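Local coordinates for protein haloacid dehalogenase (Pseudomonas aeruginosa, PDB 3UMC) that probably catalyses the hydrolytic removal of halide from L-2-haloacids, as a member of the haloacid dehalogenase-like hydrolase superfamily, at residues W82-Q87 with N143-L148; L88-L93 with L108-T113; F115-R120 with M149-R154. All blocks are in the same frame, centred on the assembly; numbering follows the deposited sequence.

Contact 1 of 3, residues W82-Q87 with N143-L148; sequences WQHLDQ and NGNTAL
Two helix starts meet here at the seam between the helical cap and the Rossmann-like core of a HAD hydrolase: His-84, the N-cap of helix 85-99, lies against Asn-145, the N-cap of helix 146-156. The imidazole and the amide are stacked, their planes only 9° apart, with His-84 CG 3.9 Å from Asn-145 CG. Both side chains turn CG in between the backbone N and the carbonyl carbon (chi1 60° and 49°), which brings the two flat groups face to face. On the other face of the imidazole lies the amide oxygen of Gln-87, so the ring is sandwiched. That oxygen belongs to a capping box: His-84 N donates to Gln-87 OE1 at 2.7 Å, and Gln-87 N returns a weak bond to the ring nitrogen ND1. From the N-cap position, Asn-145 OD1 reaches across to the amide of Asp-86, N to OD1 3.1 Å; the donor approaches from well above the carbonyl plane rather than along a lone pair. Leu-85 N is served by a water, which accepts from it at 3.1 Å and donates to Asn-143 O at 2.8 Å. Below this polar layer Leu-85 lays CD2 on Gly-144 CA, 3.5 Å away. The Leu-148 methyl CD1 touches Asp-86 OD1 at 3.7 Å, an oxygen that also bonds to His-117. Segment 143-148 directly follows Ser-142, which stands where the superfamily's motif II serine or threonine is expected, just after strand 137-140 of the central parallel sheet. Asn-143 OD1 accepts from Lys-173 N, and Leu-85 rests on Phe-30, so the first turn of helix 85-99 sits over core loops, while Asp-187 of the second subunit packs on His-84.

Contact 2 of 3, residues L88-L93 with L108-T113; sequences LHRQSL and LLQRIT
Helices 88-93 and 108-113 run steeply crossed, 122° between their directions, with the axes 9.6 Å apart and Arg-90 and Thr-113 nearest by CA. They belong to two successive helices of the cap domain, joined by a short connection and held mainly by side-chain packing. Leu-93 is the apolar wedge: its CD2 presses on Ile-112 CG2 at 3.3 Å, closer than usual van der Waals contact, while its CG lies 4.2 Å from Leu-109 CD2. Arg-90 covers the other part of the interface. CG leaves anti to the backbone N (chi1 163°), and bends at chi2 and chi3 carry the guanidinium over to Leu-109, whose CB lies over one face toward the rim, 3.6 Å from Arg-90 NH2. Thr-113 OG1 and Gln-110 CG sit at the guanidinium edge. The charge is met by Glu-106, which forms a salt bridge with Arg-90 NH1 and also accepts from Gln-110 NE2. On the far side, where the His-89 ring stacks on Trp-116, a water touches ND1 at 2.7 Å, lying in the ring plane, and donates to Thr-113 O, also at 2.7 Å. Thr-113 spends its own hydroxyl within its helix: OG1 donates to Leu-109 O at 2.9 Å, and that carbonyl is gripped from its opposite face by Thr-113 N.

Contact 3 of 3, residues F115-R120 with M149-R154; sequences FWHRLR and MLDVAR
A 3-10 turn at 115-117 runs out into an extended loop alongside helix 149-154, the two backbones coming closest where His-117 CA lies 5.0 Å from Val-152 CA. The anchoring bond is a His-carboxylate pair: His-117 ND1 donates to Asp-151 OD2 at 2.9 Å, nearly straight with an angle of 168° at the hydrogen. The acceptor lies in the ring plane at the imidazole edge and offers its anti lone pair, the one turned away from the second carboxylate oxygen; ring and carboxylate are inclined to each other by 56°. With CG anti to its carbonyl carbon (chi1 -72°), the His-117 side chain lies beside its own N and turns ND1 toward Asp-151. The other ring nitrogen, NE2, bonds to Asp-86, which pins the ring at both ends between two carboxylates and would be consistent with a doubly protonated, positively charged imidazole. Val-152 supplies the apolar half. Its CG2 fits beneath the turn, 3.4 Å from Trp-116 O, and meets Leu-119 CD1 at 4.0 Å, while Val-152 CA makes a C-H...O contact of 3.5 Å with His-117 O. Farther along, a water joins the main chains, accepting from Leu-119 N at 2.7 Å and taking Val-152 O as its acceptor at 2.7 Å. The loop leads from cap helix 106-113 into strand 120-121, which pairs with strand 34-35, and lies beside helix 146-156 of the core. Helix 36-50 backs Leu-119 through Ser-39 and Leu-40, and Arg-154 extends from the core helix to a salt bridge with Asp-161 of the second subunit.

How the contacts relate
Following the chain from the N terminus, residues 82-87 enter helix 85-99, whose next turns, 88-93, open contact 2. That contact closes first, at 108-113, between two successive cap helices. The chain then passes through 115-120, opening contact 3, and re-enters the core, where 143-148 closes contact 1 and 149-154 closes contact 3. Contact 2 thus lies wholly within the long loop of contact 1, while contacts 1 and 3 cross, sharing helix 146-156. His-117 joins them through Asp-86, and Trp-116 on His-89 ties contact 3 to contact 2. Contact 2 binds two cap helices to each other, while contacts 1 and 3 fasten the start of helix 85-99 and the loop leaving helix 106-113 to helix 146-156.

Contact 1 of 3, residues W82-Q87 with N143-L148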
loop_
_atom_site.group_PDB
_atom_site.type_symbol
_atom_site.label_atom_id
_atom_site.label_comp_id
_atom_site.label_asym_id
_atom_site.label_seq_id
_atom_site.Cartn_x
_atom_site.Cartn_y
_atom_site.Cartn_z
ATOM N N TRP A 82 -6.605 -11.759 -18.003
ATOM C CA TRP A 82 -5.693 -11.085 -17.091
ATOM C C TRP A 82 -4.600 -12.036 -16.603
ATOM O O TRP A 82 -4.878 -13.127 -16.109
ATOM C CB TRP A 82 -6.435 -10.470 -15.856
ATOM C CG TRP A 82 -5.431 -9.860 -14.888
ATOM C CD1 TRP A 82 -4.932 -10.429 -13.755
ATOM C CD2 TRP A 82 -4.732 -8.614 -15.058
ATOM N NE1 TRP A 82 -3.979 -9.592 -13.181
ATOM C CE2 TRP A 82 -3.843 -8.474 -13.965
ATOM C CE3 TRP A 82 -4.757 -7.623 -16.033
ATOM C CZ2 TRP A 82 -2.995 -7.383 -13.817
ATOM C CZ3 TRP A 82 -3.911 -6.501 -15.870
ATOM C CH2 TRP A 82 -3.039 -6.405 -14.760
ATOM N N GLN A 83 -3.355 -11.616 -16.760
ATOM C CA GLN A 83 -2.232 -12.202 -16.036
ATOM C C GLN A 83 -1.428 -11.043 -15.449
ATOM O O GLN A 83 -1.336 -9.970 -16.050
ATOM C CB GLN A 83 -1.346 -13.048 -16.958
ATOM C CG GLN A 83 -1.977 -14.400 -17.363
ATOM C CD GLN A 83 -1.006 -15.314 -18.157
ATOM O OE1 GLN A 83 -0.782 -15.102 -19.355
ATOM N NE2 GLN A 83 -0.420 -16.316 -17.476
ATOM N N HIS A 84 -0.873 -11.250 -14.273
ATOM C CA HIS A 84 -0.074 -10.205 -13.683
ATOM C C HIS A 84 1.373 -10.311 -14.164
ATOM O O HIS A 84 1.746 -11.310 -14.819
ATOM C CB HIS A 84 -0.231 -10.124 -12.147
ATOM C CG HIS A 84 0.156 -11.351 -11.386
ATOM N ND1 HIS A 84 1.315 -12.050 -11.630
ATOM C CD2 HIS A 84 -0.441 -11.960 -10.327
ATOM C CE1 HIS A 84 1.396 -13.062 -10.779
ATOM N NE2 HIS A 84 0.342 -13.027 -9.977
ATOM N N LEU A 85 2.188 -9.299 -13.833
ATOM C CA LEU A 85 3.507 -9.173 -14.444
ATOM C C LEU A 85 4.427 -10.338 -14.125
ATOM O O LEU A 85 5.183 -10.751 -15.007
ATOM C CB LEU A 85 4.166 -7.841 -14.093
ATOM C CG LEU A 85 5.452 -7.498 -14.841
ATOM C CD1 LEU A 85 5.123 -7.243 -16.293
ATOM C CD2 LEU A 85 6.240 -6.259 -14.233
ATOM N N ASP A 86 4.385 -10.872 -12.894
ATOM C CA ASP A 86 5.140 -12.098 -12.563
ATOM C C ASP A 86 4.842 -13.260 -13.532
ATOM O O ASP A 86 5.755 -13.952 -13.978
ATOM C CB ASP A 86 4.869 -12.553 -11.109
ATOM C CG ASP A 86 6.053 -12.280 -10.152
ATOM O OD1 ASP A 86 7.225 -12.287 -10.584
ATOM O OD2 ASP A 86 5.804 -12.085 -8.930
ATOM N N GLN A 87 3.575 -13.430 -13.906
ATOM C CA GLN A 87 3.202 -14.485 -14.863
ATOM C C GLN A 87 3.714 -14.194 -16.247
ATOM O O GLN A 87 4.162 -15.115 -16.942
ATOM C CB GLN A 87 1.669 -14.688 -14.920
ATOM C CG GLN A 87 1.037 -15.115 -13.553
ATOM C CD GLN A 87 -0.485 -14.973 -13.502
ATOM O OE1 GLN A 87 -1.033 -13.870 -13.474
ATOM N NE2 GLN A 87 -1.178 -16.113 -13.506
ATOM N N ASN A 143 3.337 -1.384 -13.287
ATOM C CA ASN A 143 2.840 -2.561 -13.938
ATOM C C ASN A 143 3.178 -3.822 -13.178
ATOM O O ASN A 143 2.475 -4.798 -13.272
ATOM C CB ASN A 143 3.357 -2.596 -15.380
ATOM C CG ASN A 143 2.692 -1.560 -16.218
ATOM O OD1 ASN A 143 1.532 -1.255 -15.990
ATOM N ND2 ASN A 143 3.387 -1.031 -17.183
ATOM N N GLY A 144 4.269 -3.809 -12.422
ATOM C CA GLY A 144 4.556 -4.864 -11.473
ATOM C C GLY A 144 3.381 -5.145 -10.557
ATOM O O GLY A 144 2.760 -4.184 -10.010
ATOM N N ASN A 145 3.051 -6.417 -10.354
ATOM C CA ASN A 145 2.001 -6.778 -9.406
ATOM C C ASN A 145 2.471 -6.508 -7.973
ATOM O O ASN A 145 3.685 -6.482 -7.669
ATOM C CB ASN A 145 1.570 -8.254 -9.520
ATOM C CG ASN A 145 2.769 -9.206 -9.533
ATOM O OD1 ASN A 145 3.618 -9.163 -10.446
ATOM N ND2 ASN A 145 2.866 -10.027 -8.507
ATOM N N THR A 146 1.482 -6.392 -7.102
ATOM C CA THR A 146 1.685 -5.981 -5.740
ATOM C C THR A 146 2.776 -6.805 -5.076
ATOM O O THR A 146 3.697 -6.280 -4.511
ATOM C CB THR A 146 0.323 -6.027 -4.995
ATOM O OG1 THR A 146 -0.576 -5.076 -5.563
ATOM C CG2 THR A 146 0.500 -5.740 -3.529
ATOM N N ALA A 147 2.734 -8.112 -5.228
ATOM C CA ALA A 147 3.665 -8.995 -4.505
ATOM C C ALA A 147 5.110 -8.785 -5.008
ATOM O O ALA A 147 6.051 -8.738 -4.238
ATOM C CB ALA A 147 3.205 -10.471 -4.669
ATOM N N LEU A 148 5.266 -8.598 -6.314
ATOM C CA LEU A 148 6.578 -8.283 -6.933
ATOM C C LEU A 148 7.096 -6.924 -6.399
ATOM O O LEU A 148 8.236 -6.800 -5.979
ATOM C CB LEU A 148 6.417 -8.208 -8.477
ATOM C CG LEU A 148 7.692 -8.102 -9.333
ATOM C CD1 LEU A 148 7.439 -8.647 -10.774
ATOM C CD2 LEU A 148 8.214 -6.674 -9.405
HETATM O O HOH W 1 0.710 -6.855 -12.736
#

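Contact 2 of 3, residues L88-L93 with L108-T113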
loop_
_atom_site.group_PDB
_atom_site.type_symbol
_atom_site.label_atom_id
_atom_site.label_comp_id
_atom_site.label_asym_id
_atom_site.label_seq_id
_atom_site.Cartn_x
_atom_site.Cartn_y
_atom_site.Cartn_z
ATOM N N LEU A 88 3.631 -12.932 -16.680
ATOM C CA LEU A 88 4.134 -12.585 -17.998
ATOM C C LEU A 88 5.645 -12.703 -18.019
ATOM O O LEU A 88 6.215 -13.151 -19.022
ATOM C CB LEU A 88 3.672 -11.212 -18.450
ATOM C CG LEU A 88 2.151 -10.927 -18.548
ATOM C CD1 LEU A 88 1.922 -9.439 -18.818
ATOM C CD2 LEU A 88 1.375 -11.794 -19.608
ATOM N N HIS A 89 6.316 -12.367 -16.925
ATOM C CA HIS A 89 7.747 -12.616 -16.856
ATOM C C HIS A 89 8.084 -14.112 -16.972
ATOM O O HIS A 89 9.070 -14.482 -17.627
ATOM C CB HIS A 89 8.388 -12.044 -15.584
ATOM C CG HIS A 89 8.520 -10.548 -15.598
ATOM N ND1 HIS A 89 8.902 -9.818 -14.491
ATOM C CD2 HIS A 89 8.286 -9.649 -16.578
ATOM C CE1 HIS A 89 8.938 -8.541 -14.806
ATOM N NE2 HIS A 89 8.576 -8.413 -16.066
ATOM N N ARG A 90 7.283 -14.946 -16.312
ATOM C CA ARG A 90 7.474 -16.404 -16.369
ATOM C C ARG A 90 7.314 -16.971 -17.784
ATOM O O ARG A 90 8.203 -17.629 -18.273
ATOM C CB ARG A 90 6.522 -17.132 -15.407
ATOM C CG ARG A 90 6.343 -18.665 -15.661
ATOM C CD ARG A 90 7.679 -19.401 -15.820
ATOM N NE ARG A 90 8.209 -19.879 -14.545
ATOM C CZ ARG A 90 7.885 -21.039 -13.960
ATOM N NH1 ARG A 90 7.012 -21.880 -14.509
ATOM N NH2 ARG A 90 8.448 -21.355 -12.801
ATOM N N GLN A 91 6.159 -16.719 -18.389
ATOM C CA GLN A 91 5.875 -17.066 -19.772
ATOM C C GLN A 91 7.037 -16.660 -20.658
ATOM O O GLN A 91 7.686 -17.499 -21.240
ATOM C CB GLN A 91 4.607 -16.356 -20.286
ATOM C CG GLN A 91 3.286 -16.986 -19.905
ATOM C CD GLN A 91 2.157 -16.596 -20.868
ATOM O OE1 GLN A 91 1.440 -17.478 -21.396
ATOM N NE2 GLN A 91 2.008 -15.279 -21.128
ATOM N N SER A 92 7.286 -15.362 -20.763
ATOM C CA SER A 92 8.290 -14.850 -21.697
ATOM C C SER A 92 9.658 -15.496 -21.493
ATOM O O SER A 92 10.350 -15.741 -22.469
ATOM C CB SER A 92 8.419 -13.325 -21.585
ATOM O OG SER A 92 8.883 -12.973 -20.296
ATOM N N LEU A 93 10.034 -15.767 -20.247
ATOM C CA LEU A 93 11.284 -16.453 -19.962
ATOM C C LEU A 93 11.321 -17.888 -20.573
ATOM O O LEU A 93 12.360 -18.312 -21.098
ATOM C CB LEU A 93 11.547 -16.524 -18.463
ATOM C CG LEU A 93 12.800 -17.296 -18.021
ATOM C CD1 LEU A 93 14.048 -16.764 -18.659
ATOM C CD2 LEU A 93 12.960 -17.243 -16.527
ATOM N N LEU A 108 14.740 -23.556 -11.458
ATOM C CA LEU A 108 15.510 -22.495 -12.103
ATOM C C LEU A 108 14.607 -21.463 -12.748
ATOM O O LEU A 108 14.885 -20.274 -12.659
ATOM C CB LEU A 108 16.516 -23.050 -13.122
ATOM C CG LEU A 108 17.985 -23.138 -12.638
ATOM C CD1 LEU A 108 18.705 -21.813 -12.816
ATOM C CD2 LEU A 108 18.100 -23.593 -11.184
ATOM N N LEU A 109 13.537 -21.893 -13.399
ATOM C CA LEU A 109 12.611 -20.941 -13.982
ATOM C C LEU A 109 12.042 -20.000 -12.893
ATOM O O LEU A 109 11.840 -18.807 -13.128
ATOM C CB LEU A 109 11.466 -21.643 -14.710
ATOM C CG LEU A 109 11.762 -22.324 -16.045
ATOM C CD1 LEU A 109 10.567 -23.226 -16.444
ATOM C CD2 LEU A 109 12.078 -21.315 -17.159
ATOM N N GLN A 110 11.786 -20.539 -11.710
ATOM C CA GLN A 110 11.212 -19.754 -10.629
ATOM C C GLN A 110 12.240 -18.769 -10.143
ATOM O O GLN A 110 11.930 -17.605 -9.923
ATOM C CB GLN A 110 10.735 -20.646 -9.481
ATOM C CG GLN A 110 9.452 -21.357 -9.831
ATOM C CD GLN A 110 8.900 -22.204 -8.711
ATOM O OE1 GLN A 110 9.352 -22.128 -7.558
ATOM N NE2 GLN A 110 7.907 -23.027 -9.044
ATOM N N ARG A 111 13.462 -19.252 -10.007
ATOM C CA ARG A 111 14.566 -18.450 -9.563
ATOM C C ARG A 111 14.840 -17.280 -10.521
ATOM O O ARG A 111 15.004 -16.151 -10.082
ATOM C CB ARG A 111 15.800 -19.324 -9.448
ATOM C CG ARG A 111 16.910 -18.659 -8.729
ATOM C CD ARG A 111 18.224 -19.317 -9.078
ATOM N NE ARG A 111 19.314 -18.684 -8.359
ATOM C CZ ARG A 111 20.511 -19.228 -8.174
ATOM N NH1 ARG A 111 20.791 -20.440 -8.655
ATOM N NH2 ARG A 111 21.433 -18.551 -7.500
ATOM N N ILE A 112 14.874 -17.553 -11.816
ATOM C CA ILE A 112 15.225 -16.531 -12.790
ATOM C C ILE A 112 14.124 -15.459 -12.904
ATOM O O ILE A 112 14.422 -14.299 -12.940
ATOM C CB ILE A 112 15.560 -17.163 -14.174
ATOM C CG1 ILE A 112 16.831 -18.042 -14.068
ATOM C CG2 ILE A 112 15.750 -16.115 -15.262
ATOM C CD1 ILE A 112 16.886 -19.127 -15.164
ATOM N N THR A 113 12.876 -15.887 -12.962
ATOM C CA THR A 113 11.729 -15.015 -12.902
ATOM C C THR A 113 11.718 -14.041 -11.722
ATOM O O THR A 113 11.170 -12.935 -11.847
ATOM C CB THR A 113 10.471 -15.862 -12.876
ATOM O OG1 THR A 113 10.386 -16.521 -14.134
ATOM C CG2 THR A 113 9.218 -15.018 -12.671
HETATM O O HOH W 2 9.038 -11.404 -12.312
#

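Contact 3 of 3, residues F115-R120 with M149-R154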
loop_
_atom_site.group_PDB
_atom_site.type_symbol
_atom_site.label_atom_id
_atom_site.label_comp_id
_atom_site.label_asym_id
_atom_site.label_seq_id
_atom_site.Cartn_x
_atom_site.Cartn_y
_atom_site.Cartn_z
ATOM N N PHE A 115 14.314 -12.722 -10.410
ATOM C CA PHE A 115 15.381 -11.745 -10.634
ATOM C C PHE A 115 14.857 -10.318 -10.601
ATOM O O PHE A 115 15.502 -9.427 -10.095
ATOM C CB PHE A 115 15.990 -11.980 -12.016
ATOM C CG PHE A 115 17.043 -13.056 -12.054
ATOM C CD1 PHE A 115 17.276 -13.901 -10.967
ATOM C CD2 PHE A 115 17.832 -13.220 -13.206
ATOM C CE1 PHE A 115 18.271 -14.881 -11.023
ATOM C CE2 PHE A 115 18.842 -14.229 -13.257
ATOM C CZ PHE A 115 19.045 -15.027 -12.164
ATOM N N TRP A 116 13.678 -10.152 -11.163
ATOM C CA TRP A 116 13.011 -8.874 -11.198
ATOM C C TRP A 116 12.552 -8.416 -9.842
ATOM O O TRP A 116 12.013 -7.364 -9.780
ATOM C CB TRP A 116 11.802 -8.979 -12.046
ATOM C CG TRP A 116 12.085 -9.209 -13.417
ATOM C CD1 TRP A 116 12.000 -10.394 -14.073
ATOM C CD2 TRP A 116 12.381 -8.221 -14.392
ATOM N NE1 TRP A 116 12.255 -10.209 -15.404
ATOM C CE2 TRP A 116 12.502 -8.880 -15.627
ATOM C CE3 TRP A 116 12.567 -6.835 -14.342
ATOM C CZ2 TRP A 116 12.832 -8.212 -16.816
ATOM C CZ3 TRP A 116 12.865 -6.161 -15.527
ATOM C CH2 TRP A 116 13.005 -6.860 -16.747
ATOM N N HIS A 117 12.795 -9.175 -8.776
ATOM C CA HIS A 117 12.285 -8.871 -7.476
ATOM C C HIS A 117 13.353 -8.224 -6.634
ATOM O O HIS A 117 13.081 -7.709 -5.549
ATOM C CB HIS A 117 11.773 -10.169 -6.816
ATOM C CG HIS A 117 10.495 -10.712 -7.416
ATOM N ND1 HIS A 117 9.407 -11.055 -6.639
ATOM C CD2 HIS A 117 10.139 -10.981 -8.691
ATOM C CE1 HIS A 117 8.431 -11.502 -7.413
ATOM N NE2 HIS A 117 8.845 -11.467 -8.666
ATOM N N ARG A 118 14.582 -8.176 -7.163
ATOM C CA ARG A 118 15.710 -7.641 -6.411
ATOM C C ARG A 118 16.400 -6.657 -7.318
ATOM O O ARG A 118 17.148 -7.075 -8.207
ATOM C CB ARG A 118 16.639 -8.785 -6.029
ATOM C CG ARG A 118 16.018 -9.718 -4.952
ATOM C CD ARG A 118 16.975 -10.840 -4.446
ATOM N NE ARG A 118 17.266 -11.730 -5.557
ATOM C CZ ARG A 118 16.420 -12.627 -6.059
ATOM N NH1 ARG A 118 15.205 -12.816 -5.542
ATOM N NH2 ARG A 118 16.798 -13.359 -7.090
ATOM N N LEU A 119 16.128 -5.350 -7.166
ATOM C CA LEU A 119 16.652 -4.402 -8.137
ATOM C C LEU A 119 17.302 -3.232 -7.474
ATOM O O LEU A 119 16.718 -2.655 -6.576
ATOM C CB LEU A 119 15.561 -3.906 -9.100
ATOM C CG LEU A 119 14.686 -4.968 -9.670
ATOM C CD1 LEU A 119 13.488 -4.345 -10.223
ATOM C CD2 LEU A 119 15.426 -5.875 -10.758
ATOM N N ARG A 120 18.461 -2.819 -8.008
ATOM C CA ARG A 120 19.243 -1.813 -7.414
ATOM C C ARG A 120 18.623 -0.435 -7.688
ATOM O O ARG A 120 18.345 -0.100 -8.808
ATOM C CB ARG A 120 20.668 -1.855 -7.975
ATOM C CG ARG A 120 21.597 -0.720 -7.438
ATOM C CD ARG A 120 23.139 -0.786 -8.011
ATOM N NE ARG A 120 23.760 -2.001 -7.484
ATOM C CZ ARG A 120 23.908 -3.161 -8.142
ATOM N NH1 ARG A 120 24.416 -4.206 -7.482
ATOM N NH2 ARG A 120 23.576 -3.291 -9.444
HETATM N N MSE A 149 6.199 -5.936 -6.333
HETATM C CA MSE A 149 6.588 -4.594 -5.848
HETATM C C MSE A 149 6.902 -4.556 -4.361
HETATM O O MSE A 149 7.690 -3.702 -3.891
HETATM C CB MSE A 149 5.514 -3.583 -6.187
HETATM C CG MSE A 149 5.473 -3.179 -7.609
HETATM SE SE MSE A 149 7.076 -1.998 -8.004
HETATM C CE MSE A 149 7.788 -3.329 -9.213
ATOM N N LEU A 150 6.318 -5.487 -3.607
ATOM C CA LEU A 150 6.661 -5.607 -2.200
ATOM C C LEU A 150 8.105 -6.061 -2.001
ATOM O O LEU A 150 8.832 -5.491 -1.173
ATOM C CB LEU A 150 5.691 -6.567 -1.496
ATOM C CG LEU A 150 4.317 -6.087 -1.039
ATOM C CD1 LEU A 150 3.312 -7.231 -0.915
ATOM C CD2 LEU A 150 4.514 -5.539 0.278
ATOM N N ASP A 151 8.526 -7.064 -2.781
ATOM C CA ASP A 151 9.906 -7.582 -2.794
ATOM C C ASP A 151 10.871 -6.504 -3.300
ATOM O O ASP A 151 11.959 -6.289 -2.726
ATOM C CB ASP A 151 10.034 -8.809 -3.710
ATOM C CG ASP A 151 9.613 -10.111 -3.055
ATOM O OD1 ASP A 151 9.372 -10.119 -1.854
ATOM O OD2 ASP A 151 9.521 -11.143 -3.771
ATOM N N VAL A 152 10.512 -5.834 -4.392
ATOM C CA VAL A 152 11.379 -4.731 -4.882
ATOM C C VAL A 152 11.549 -3.651 -3.844
ATOM O O VAL A 152 12.682 -3.146 -3.624
ATOM C CB VAL A 152 10.889 -4.195 -6.199
ATOM C CG1 VAL A 152 11.595 -2.881 -6.636
ATOM C CG2 VAL A 152 10.989 -5.281 -7.263
ATOM N N ALA A 153 10.449 -3.279 -3.168
ATOM C CA ALA A 153 10.495 -2.328 -2.077
ATOM C C ALA A 153 11.470 -2.730 -0.950
ATOM O O ALA A 153 12.243 -1.892 -0.441
ATOM C CB ALA A 153 9.048 -2.128 -1.430
ATOM N N ARG A 154 11.360 -3.964 -0.474
ATOM C CA ARG A 154 12.153 -4.400 0.661
ATOM C C ARG A 154 13.641 -4.548 0.297
ATOM O O ARG A 154 14.476 -4.300 1.099
ATOM C CB ARG A 154 11.749 -5.788 1.153
ATOM C CG ARG A 154 10.602 -5.817 2.058
ATOM C CD ARG A 154 10.897 -5.228 3.436
ATOM N NE ARG A 154 9.755 -5.522 4.316
ATOM C CZ ARG A 154 9.566 -6.675 4.942
ATOM N NH1 ARG A 154 10.449 -7.667 4.851
ATOM N NH2 ARG A 154 8.535 -6.815 5.723
HETATM O O HOH W 3 14.470 -3.968 -5.488
#